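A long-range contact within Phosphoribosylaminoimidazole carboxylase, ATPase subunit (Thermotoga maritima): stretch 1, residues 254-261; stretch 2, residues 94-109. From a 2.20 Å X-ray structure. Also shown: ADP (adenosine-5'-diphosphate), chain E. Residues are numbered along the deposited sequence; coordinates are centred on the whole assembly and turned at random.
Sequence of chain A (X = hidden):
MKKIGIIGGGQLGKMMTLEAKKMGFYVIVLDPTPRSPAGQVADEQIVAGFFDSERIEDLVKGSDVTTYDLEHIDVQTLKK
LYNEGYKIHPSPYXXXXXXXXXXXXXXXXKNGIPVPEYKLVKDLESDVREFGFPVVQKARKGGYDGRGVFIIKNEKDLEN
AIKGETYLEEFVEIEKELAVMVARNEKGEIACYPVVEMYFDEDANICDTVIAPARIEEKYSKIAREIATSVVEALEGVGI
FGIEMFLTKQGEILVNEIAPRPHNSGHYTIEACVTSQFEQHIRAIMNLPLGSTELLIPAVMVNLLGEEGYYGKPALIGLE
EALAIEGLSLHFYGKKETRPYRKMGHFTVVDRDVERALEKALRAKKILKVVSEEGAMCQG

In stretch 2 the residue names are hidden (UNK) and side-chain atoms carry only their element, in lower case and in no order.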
ATOM      1  N   LEU A 254     -31.014  -7.039   8.792  1.00 17.02           N
ATOM      2  CA  LEU A 254     -31.038  -6.219  10.002  1.00 17.74           C
ATOM      3  C   LEU A 254     -29.635  -5.747  10.372  1.00 17.66           C
ATOM      4  O   LEU A 254     -28.666  -6.483  10.202  1.00 18.49           O
ATOM      5  CB  LEU A 254     -31.613  -7.043  11.166  1.00 16.10           C
ATOM      6  CG  LEU A 254     -33.087  -7.486  11.160  1.00 18.89           C
ATOM      7  CD1 LEU A 254     -33.479  -8.010   9.803  1.00 20.25           C
ATOM      8  CD2 LEU A 254     -33.316  -8.561  12.212  1.00 14.77           C
ATOM      9  N   VAL A 255     -29.513  -4.519  10.861  1.00 17.88           N
ATOM     10  CA  VAL A 255     -28.199  -4.041  11.268  1.00 18.77           C
ATOM     11  C   VAL A 255     -27.968  -4.355  12.751  1.00 18.84           C
ATOM     12  O   VAL A 255     -28.766  -4.008  13.627  1.00 19.38           O
ATOM     13  CB  VAL A 255     -28.018  -2.535  10.994  1.00 18.42           C
ATOM     14  CG1 VAL A 255     -29.264  -1.790  11.353  1.00 23.38           C
ATOM     15  CG2 VAL A 255     -26.835  -2.006  11.793  1.00 19.09           C
ATOM     16  N   ASN A 256     -26.858  -5.029  13.013  1.00 18.03           N
ATOM     17  CA  ASN A 256     -26.487  -5.451  14.354  1.00 18.96           C
ATOM     18  C   ASN A 256     -25.475  -4.546  15.048  1.00 19.44           C
ATOM     19  O   ASN A 256     -25.597  -4.275  16.243  1.00 20.44           O
ATOM     20  CB  ASN A 256     -25.935  -6.880  14.290  1.00 16.76           C
ATOM     21  CG  ASN A 256     -25.252  -7.306  15.572  1.00 16.13           C
ATOM     22  OD1 ASN A 256     -25.850  -7.286  16.640  1.00 16.93           O
ATOM     23  ND2 ASN A 256     -23.993  -7.705  15.467  1.00 14.45           N
ATOM     24  N   GLU A 257     -24.485  -4.069  14.302  1.00 19.39           N
ATOM     25  CA  GLU A 257     -23.447  -3.244  14.903  1.00 19.97           C
ATOM     26  C   GLU A 257     -22.880  -2.182  13.971  1.00 18.97           C
ATOM     27  O   GLU A 257     -22.912  -2.324  12.751  1.00 18.27           O
ATOM     28  CB  GLU A 257     -22.311  -4.157  15.388  1.00 23.69           C
ATOM     29  CG  GLU A 257     -21.259  -3.476  16.246  1.00 25.89           C
ATOM     30  CD  GLU A 257     -21.813  -3.006  17.568  1.00 24.86           C
ATOM     31  OE1 GLU A 257     -22.113  -3.859  18.426  1.00 27.21           O
ATOM     32  OE2 GLU A 257     -21.959  -1.782  17.745  1.00 27.48           O
ATOM     33  N   ILE A 258     -22.352  -1.120  14.568  1.00 18.52           N
ATOM     34  CA  ILE A 258     -21.751  -0.020  13.822  1.00 17.60           C
ATOM     35  C   ILE A 258     -20.360   0.261  14.374  1.00 17.79           C
ATOM     36  O   ILE A 258     -20.199   0.456  15.578  1.00 19.46           O
ATOM     37  CB  ILE A 258     -22.551   1.288  13.975  1.00 18.23           C
ATOM     38  CG1 ILE A 258     -24.000   1.091  13.523  1.00 17.94           C
ATOM     39  CG2 ILE A 258     -21.868   2.392  13.181  1.00 17.04           C
ATOM     40  CD1 ILE A 258     -24.857   2.338  13.675  1.00 17.56           C
ATOM     41  N   ALA A 259     -19.358   0.286  13.503  1.00 16.54           N
ATOM     42  CA  ALA A 259     -17.993   0.581  13.918  1.00 15.52           C
ATOM     43  C   ALA A 259     -17.611   1.920  13.276  1.00 16.52           C
ATOM     44  O   ALA A 259     -17.522   2.020  12.051  1.00 17.55           O
ATOM     45  CB  ALA A 259     -17.057  -0.516  13.449  1.00 13.36           C
ATOM     46  N   PRO A 260     -17.373   2.964  14.095  1.00 16.09           N
ATOM     47  CA  PRO A 260     -17.006   4.309  13.633  1.00 16.78           C
ATOM     48  C   PRO A 260     -15.527   4.436  13.286  1.00 17.36           C
ATOM     49  O   PRO A 260     -14.833   5.319  13.801  1.00 16.25           O
ATOM     50  CB  PRO A 260     -17.374   5.175  14.824  1.00 16.25           C
ATOM     51  CG  PRO A 260     -16.899   4.314  15.953  1.00 15.98           C
ATOM     52  CD  PRO A 260     -17.426   2.931  15.568  1.00 16.75           C
ATOM     53  N   ARG A 261     -15.047   3.570  12.401  1.00 16.76           N
ATOM     54  CA  ARG A 261     -13.645   3.595  12.039  1.00 16.67           C
ATOM     55  C   ARG A 261     -13.365   2.502  11.031  1.00 16.65           C
ATOM     56  O   ARG A 261     -14.245   1.692  10.732  1.00 16.51           O
ATOM     57  CB  ARG A 261     -12.805   3.314  13.284  1.00 17.45           C
ATOM     58  CG  ARG A 261     -13.193   1.994  13.964  1.00 18.92           C
ATOM     59  CD  ARG A 261     -12.216   1.604  15.068  1.00 20.73           C
ATOM     60  NE  ARG A 261     -12.637   0.402  15.788  1.00 22.25           N
ATOM     61  CZ  ARG A 261     -12.700  -0.818  15.261  1.00 21.86           C
ATOM     62  NH1 ARG A 261     -12.369  -1.022  13.995  1.00 20.80           N
ATOM     63  NH2 ARG A 261     -13.097  -1.842  16.004  1.00 22.50           N
ATOM     64  N   UNK A  94     -21.359  10.992  17.606  1.00 19.50           N
ATOM     65  CA  UNK A  94     -21.609   9.748  16.889  1.00 20.34           C
ATOM     66  C   UNK A  94     -20.992   8.628  17.716  1.00 19.53           C
ATOM     67  O   UNK A  94     -21.625   7.608  17.980  1.00 20.00           O
ATOM     68  o   UNK A  94     -21.580  10.730  14.661  1.00 21.35           O
ATOM     69  c   UNK A  94     -20.957   9.744  15.491  1.00 20.82           C
ATOM     70  c   UNK A  94     -21.111   8.375  14.844  1.00 21.93           C
ATOM     71  N   UNK A  95     -19.748   8.836  18.125  1.00 20.37           N
ATOM     72  CA  UNK A  95     -19.041   7.861  18.936  1.00 21.74           C
ATOM     73  C   UNK A  95     -19.881   7.553  20.183  1.00 22.93           C
ATOM     74  O   UNK A  95     -19.999   6.397  20.601  1.00 21.14           O
ATOM     75  c   UNK A  95     -17.674   8.419  19.335  1.00 20.46           C
ATOM     76  c   UNK A  95     -15.381   8.176  20.272  1.00 21.49           C
ATOM     77  c   UNK A  95     -16.725   7.491  20.095  1.00 22.95           C
ATOM     78  c   UNK A  95     -16.566   6.179  19.342  1.00 23.23           C
ATOM     79  N   UNK A  96     -20.484   8.594  20.748  1.00 23.37           N
ATOM     80  CA  UNK A  96     -21.314   8.458  21.940  1.00 25.50           C
ATOM     81  C   UNK A  96     -22.535   7.564  21.687  1.00 24.54           C
ATOM     82  O   UNK A  96     -22.892   6.733  22.525  1.00 22.68           O
ATOM     83  c   UNK A  96     -21.762   9.844  22.403  1.00 28.11           C
ATOM     84  o   UNK A  96     -22.250  11.653  25.342  1.00 31.81           O
ATOM     85  c   UNK A  96     -22.435   9.876  23.761  1.00 29.84           C
ATOM     86  o   UNK A  96     -23.353  12.045  23.475  1.00 32.25           O
ATOM     87  c   UNK A  96     -22.698  11.293  24.228  1.00 31.53           C
ATOM     88  N   UNK A  97     -23.167   7.745  20.529  1.00 23.30           N
ATOM     89  CA  UNK A  97     -24.334   6.958  20.148  1.00 21.34           C
ATOM     90  C   UNK A  97     -23.988   5.484  19.949  1.00 24.35           C
ATOM     91  O   UNK A  97     -24.745   4.598  20.347  1.00 24.32           O
ATOM     92  c   UNK A  97     -25.676   8.805  19.096  1.00 16.00           C
ATOM     93  c   UNK A  97     -24.958   7.482  18.840  1.00 16.99           C
ATOM     94  c   UNK A  97     -25.922   6.457  18.272  1.00 14.00           C
ATOM     95  c   UNK A  97     -26.398   9.364  17.871  1.00 13.46           C
ATOM     96  N   UNK A  98     -22.842   5.228  19.328  1.00 25.50           N
ATOM     97  CA  UNK A  98     -22.408   3.866  19.055  1.00 27.43           C
ATOM     98  C   UNK A  98     -21.875   3.106  20.275  1.00 28.62           C
ATOM     99  O   UNK A  98     -22.086   1.899  20.395  1.00 30.98           O
ATOM    100  c   UNK A  98     -21.905   4.525  16.690  1.00 25.49           C
ATOM    101  c   UNK A  98     -21.338   3.861  17.946  1.00 27.58           C
ATOM    102  c   UNK A  98     -20.897   4.695  15.574  1.00 25.65           C
ATOM    103  c   UNK A  98     -20.905   2.433  17.642  1.00 27.45           C
ATOM    104  N   UNK A  99     -21.197   3.807  21.178  1.00 28.96           N
ATOM    105  CA  UNK A  99     -20.634   3.181  22.376  1.00 29.69           C
ATOM    106  C   UNK A  99     -21.628   2.428  23.255  1.00 29.94           C
ATOM    107  O   UNK A  99     -21.261   1.474  23.939  1.00 29.56           O
ATOM    108  o   UNK A  99     -18.216   6.174  24.546  1.00 31.04           O
ATOM    109  n   UNK A  99     -16.509   4.906  23.816  1.00 32.62           N
ATOM    110  c   UNK A  99     -19.936   4.223  23.243  1.00 30.80           C
ATOM    111  c   UNK A  99     -17.764   5.333  23.765  1.00 31.74           C
ATOM    112  c   UNK A  99     -18.631   4.731  22.686  1.00 31.01           C
ATOM    113  N   UNK A 100     -22.876   2.870  23.260  1.00 29.88           N
ATOM    114  CA  UNK A 100     -23.897   2.221  24.065  1.00 30.65           C
ATOM    115  C   UNK A 100     -24.874   1.528  23.127  1.00 30.20           C
ATOM    116  O   UNK A 100     -25.596   2.176  22.365  1.00 29.35           O
ATOM    117  o   UNK A 100     -26.285   3.374  26.611  1.00 37.82           O
ATOM    118  c   UNK A 100     -25.773   2.679  25.706  1.00 36.01           C
ATOM    119  c   UNK A 100     -24.601   3.257  24.941  1.00 32.35           C
ATOM    120  o   UNK A 100     -26.192   1.543  25.400  1.00 37.62           O
ATOM    121  N   UNK A 101     -24.887   0.203  23.185  1.00 28.46           N
ATOM    122  CA  UNK A 101     -25.743  -0.584  22.316  1.00 27.01           C
ATOM    123  C   UNK A 101     -27.217  -0.238  22.387  1.00 25.57           C
ATOM    124  O   UNK A 101     -27.911  -0.325  21.381  1.00 25.13           O
ATOM    125  c   UNK A 101     -25.553  -2.071  22.596  1.00 28.84           C
ATOM    126  c   UNK A 101     -22.895  -4.658  21.584  1.00 29.25           C
ATOM    127  n   UNK A 101     -22.984  -6.118  21.324  1.00 29.95           N
ATOM    128  c   UNK A 101     -24.198  -4.121  22.137  1.00 29.04           C
ATOM    129  c   UNK A 101     -24.180  -2.603  22.219  1.00 28.66           C
ATOM    130  N   UNK A 102     -27.704   0.152  23.560  1.00 24.86           N
ATOM    131  CA  UNK A 102     -29.117   0.493  23.682  1.00 25.89           C
ATOM    132  C   UNK A 102     -29.439   1.813  22.990  1.00 25.02           C
ATOM    133  O   UNK A 102     -30.374   1.893  22.193  1.00 24.87           O
ATOM    134  c   UNK A 102     -31.985  -0.048  25.054  1.00 23.43           C
ATOM    135  c   UNK A 102     -33.332   0.270  25.151  1.00 23.55           C
ATOM    136  c   UNK A 102     -33.715   1.551  25.520  1.00 23.62           C
ATOM    137  c   UNK A 102     -31.006   0.901  25.320  1.00 25.21           C
ATOM    138  c   UNK A 102     -32.746   2.508  25.792  1.00 24.24           C
ATOM    139  c   UNK A 102     -29.553   0.563  25.150  1.00 24.90           C
ATOM    140  c   UNK A 102     -31.399   2.181  25.692  1.00 22.86           C
ATOM    141  N   UNK A 103     -28.670   2.851  23.294  1.00 26.20           N
ATOM    142  CA  UNK A 103     -28.898   4.139  22.653  1.00 24.79           C
ATOM    143  C   UNK A 103     -28.738   3.943  21.144  1.00 23.20           C
ATOM    144  O   UNK A 103     -29.481   4.525  20.349  1.00 22.46           O
ATOM    145  c   UNK A 103     -26.491   4.769  22.888  1.00 28.55           C
ATOM    146  c   UNK A 103     -27.904   5.208  23.163  1.00 26.12           C
ATOM    147  c   UNK A 103     -28.096   5.428  24.659  1.00 26.27           C
ATOM    148  N   UNK A 104     -27.780   3.102  20.755  1.00 20.51           N
ATOM    149  CA  UNK A 104     -27.544   2.815  19.343  1.00 19.98           C
ATOM    150  C   UNK A 104     -28.806   2.234  18.710  1.00 20.18           C
ATOM    151  O   UNK A 104     -29.234   2.684  17.651  1.00 19.53           O
ATOM    152  c   UNK A 104     -26.377   1.837  19.178  1.00 19.26           C
ATOM    153  n   UNK A 104     -23.875   0.856  18.141  1.00 17.51           N
ATOM    154  c   UNK A 104     -25.002   0.420  17.595  1.00 21.05           C
ATOM    155  c   UNK A 104     -26.221   1.302  17.760  1.00 21.16           C
ATOM    156  o   UNK A 104     -25.074  -0.643  16.975  1.00 23.49           O
ATOM    157  N   UNK A 105     -29.401   1.238  19.366  1.00 22.14           N
ATOM    158  CA  UNK A 105     -30.631   0.611  18.876  1.00 23.00           C
ATOM    159  C   UNK A 105     -31.778   1.627  18.826  1.00 23.28           C
ATOM    160  O   UNK A 105     -32.566   1.651  17.883  1.00 23.52           O
ATOM    161  c   UNK A 105     -31.033  -0.556  19.787  1.00 23.38           C
ATOM    162  n   UNK A 105     -29.163  -4.103  16.827  1.00 26.37           N
ATOM    163  c   UNK A 105     -30.127  -2.374  18.326  1.00 27.87           C
ATOM    164  c   UNK A 105     -29.197  -3.570  18.219  1.00 28.62           C
ATOM    165  c   UNK A 105     -30.116  -1.771  19.717  1.00 26.36           C
ATOM    166  N   UNK A 106     -31.859   2.455  19.862  1.00 25.44           N
ATOM    167  CA  UNK A 106     -32.882   3.494  19.985  1.00 25.46           C
ATOM    168  C   UNK A 106     -32.740   4.450  18.795  1.00 24.87           C
ATOM    169  O   UNK A 106     -33.727   4.866  18.193  1.00 23.77           O
ATOM    170  o   UNK A 106     -34.509   2.792  22.752  1.00 35.22           O
ATOM    171  c   UNK A 106     -33.880   4.940  21.910  1.00 32.01           C
ATOM    172  c   UNK A 106     -32.664   4.252  21.302  1.00 27.69           C
ATOM    173  c   UNK A 106     -34.696   4.024  22.820  1.00 33.87           C
ATOM    174  o   UNK A 106     -35.529   4.540  23.599  1.00 34.42           O
ATOM    175  N   UNK A 107     -31.497   4.788  18.458  1.00 25.22           N
ATOM    176  CA  UNK A 107     -31.225   5.690  17.341  1.00 24.20           C
ATOM    177  C   UNK A 107     -31.630   5.106  15.998  1.00 23.10           C
ATOM    178  O   UNK A 107     -32.284   5.768  15.190  1.00 22.95           O
ATOM    179  c   UNK A 107     -28.809   6.034  14.968  1.00 25.37           C
ATOM    180  c   UNK A 107     -29.148   8.781  14.715  1.00 27.85           C
ATOM    181  c   UNK A 107     -29.501   8.126  15.894  1.00 27.45           C
ATOM    182  c   UNK A 107     -29.334   6.751  16.030  1.00 24.95           C
ATOM    183  c   UNK A 107     -29.739   6.055  17.294  1.00 25.07           C
ATOM    184  c   UNK A 107     -28.621   8.054  13.655  1.00 28.23           C
ATOM    185  c   UNK A 107     -28.451   6.676  13.781  1.00 28.20           C
ATOM    186  N   UNK A 108     -31.222   3.872  15.747  1.00 22.74           N
ATOM    187  CA  UNK A 108     -31.558   3.226  14.490  1.00 23.13           C
ATOM    188  C   UNK A 108     -33.076   3.124  14.358  1.00 23.92           C
ATOM    189  O   UNK A 108     -33.634   3.406  13.294  1.00 23.78           O
ATOM    190  c   UNK A 108     -30.915   1.838  14.430  1.00 21.32           C
ATOM    191  c   UNK A 108     -28.835   0.441  14.690  1.00 18.47           C
ATOM    192  c   UNK A 108     -29.380   1.845  14.443  1.00 20.35           C
ATOM    193  c   UNK A 108     -28.874   2.411  13.130  1.00 18.33           C
ATOM    194  N   UNK A 109     -33.739   2.737  15.445  1.00 25.13           N
ATOM    195  CA  UNK A 109     -35.193   2.602  15.447  1.00 26.62           C
ATOM    196  C   UNK A 109     -35.869   3.943  15.161  1.00 26.90           C
ATOM    197  O   UNK A 109     -36.888   4.005  14.466  1.00 26.34           O
ATOM    198  c   UNK A 109     -39.145   1.329  18.333  1.00 30.73           C
ATOM    199  c   UNK A 109     -37.627   1.378  18.239  1.00 30.14           C
ATOM    200  n   UNK A 109     -39.748   0.596  17.181  1.00 30.85           N
ATOM    201  c   UNK A 109     -37.189   1.953  16.899  1.00 29.51           C
ATOM    202  c   UNK A 109     -35.677   2.062  16.793  1.00 27.18           C
TER
HETATM  203  PB  ADP E 381     -19.965  -8.625  19.894  1.00 48.46           P
HETATM  204  O1B ADP E 381     -19.680  -8.269  18.475  1.00 47.85           O
HETATM  205  O2B ADP E 381     -19.153  -9.976  20.270  1.00 48.72           O
HETATM  206  O3B ADP E 381     -19.475  -7.351  20.878  1.00 47.13           O
HETATM  207  PA  ADP E 381     -22.460  -9.307  18.861  1.00 38.43           P
HETATM  208  O1A ADP E 381     -23.650  -8.425  18.798  1.00 34.95           O
HETATM  209  O2A ADP E 381     -21.648  -9.181  17.463  1.00 39.65           O
HETATM  210  O3A ADP E 381     -21.568  -8.868  20.177  1.00 43.77           O
HETATM  211  O5' ADP E 381     -22.971 -10.833  19.114  1.00 37.43           O
HETATM  212  C5' ADP E 381     -21.985 -11.744  18.603  1.00 32.89           C
HETATM  213  C4' ADP E 381     -22.658 -12.912  17.873  1.00 30.37           C
HETATM  214  O4' ADP E 381     -23.869 -13.341  18.575  1.00 28.36           O
HETATM  215  C3' ADP E 381     -23.090 -12.514  16.451  1.00 29.61           C
HETATM  216  O3' ADP E 381     -22.031 -12.674  15.495  1.00 31.86           O
HETATM  217  C2' ADP E 381     -24.289 -13.426  16.197  1.00 27.74           C
HETATM  218  O2' ADP E 381     -23.881 -14.671  15.626  1.00 28.42           O
HETATM  219  C1' ADP E 381     -24.922 -13.589  17.593  1.00 24.62           C
HETATM  220  N9  ADP E 381     -26.075 -12.684  17.778  1.00 22.53           N
HETATM  221  C8  ADP E 381     -26.044 -11.343  18.077  1.00 20.97           C
HETATM  222  N7  ADP E 381     -27.250 -10.866  18.159  1.00 20.10           N
HETATM  223  C5  ADP E 381     -28.138 -11.855  17.924  1.00 20.54           C
HETATM  224  C6  ADP E 381     -29.557 -11.945  17.874  1.00 19.54           C
HETATM  225  N6  ADP E 381     -30.334 -10.832  18.101  1.00 18.90           N
HETATM  226  N1  ADP E 381     -30.128 -13.138  17.601  1.00 21.36           N
HETATM  227  C2  ADP E 381     -29.393 -14.232  17.376  1.00 22.25           C
HETATM  228  N3  ADP E 381     -28.058 -14.191  17.412  1.00 22.37           N
HETATM  229  C4  ADP E 381     -27.398 -13.040  17.677  1.00 21.35           C
HETATM  230  O   HOH W   1     -28.523  -6.645  16.735  1.00 11.22           O

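Position 94 has one carbon carrying an oxygen and a carbon. Its CA-to-CB bond points toward stretch 1, but the side chain makes no contact. This is Thr94.

Position 95 has four carbons, forked at the second. One branch end touches Pro260. It is Leu95, with CD1 3.9 Å from Pro260 CG.

Position 96 has three carbons, the third carrying two oxygens, and is out of reach of stretch 1. It is Glu96.

Position 97 has four carbons, forked at the first, with one arm two carbons long. It makes no contact. It is Ile97.

Position 98 has the same four-carbon pattern, but its CA-to-CB bond points toward stretch 1. Its carbons touch Ile258 and Pro260. It is Ile98. Its CD1 lies 3.5 Å from Ile258 CG2 and 3.6 Å from Pro260 CB. Its CG2 is only 2.9 Å from Ile258 O, a very tight approach.

Position 99 has three carbons, the third carrying one oxygen and one nitrogen. Its CA-to-CB bond points away. It is Gln99.

Position 100 has two carbons, the second carrying two oxygens. It is Asp100. It stands at the N-cap of the next helix, where Asp100 OD2 accepts from the backbone N of position 102 at 2.8 Å.

Position 101 has four carbons in a row ending in nitrogen. Its end reaches Glu257. It is Lys101. Its NZ forms a long salt bridge with Glu257 OE1, 3.8 Å away. The same Lys101 NZ gives a weak hydrogen bond to ADP O3A at 3.3 Å.

Position 102 has one carbon, then a six-carbon ring. It is Phe102, out of reach of the strand.

Position 103 has one carbon carrying two more. It is Val103, also out of reach.

Position 104 has three carbons, the third carrying one oxygen and one nitrogen. Its CA-to-CB bond points toward stretch 1, and its end meets Glu257. It is Gln104. Its NE2 donates to Glu257 OE2 at 3.3 Å.

Position 105 is a four-carbon chain ending in nitrogen. That nitrogen nears the backbone of Val255. It is Lys105. Its CA-to-CB bond points sideways, yet NZ comes within 3.2 Å of Val255 O. A water accepts from Lys105 NZ and donates to Asn256 OD1.

Position 106 has three carbons, the third carrying two oxygens. It is Glu106, exposed and without contact.

Position 107 has one carbon and a six-carbon ring. It is Phe107, which makes no contact.

Position 108 has four carbons, forked at the second. Its CA-to-CB bond points toward stretch 1, and its branches meet Val255 and Ile258. It is Leu108. Its CD1 is 4.0 Å from Val255 CG1, and its CD2 is 4.1 Å from Ile258 CD1.

Position 109 is a four-carbon chain ending in nitrogen. It is Lys109, exposed and out of reach.

The contact buries 533 Å², both sides summed. Ile258 packs against Ile98 and Leu108. Val255 extends the apolar surface within the strand, and Pro260 carries it into the loop just after. Glu257 adds polar links to Lys101 and Gln104. Lys101 and Asn256 also reach ADP, so the contact borders the nucleotide site.

Stretch 2, residues 94-109: TLEIIQDKFVQKEFLK
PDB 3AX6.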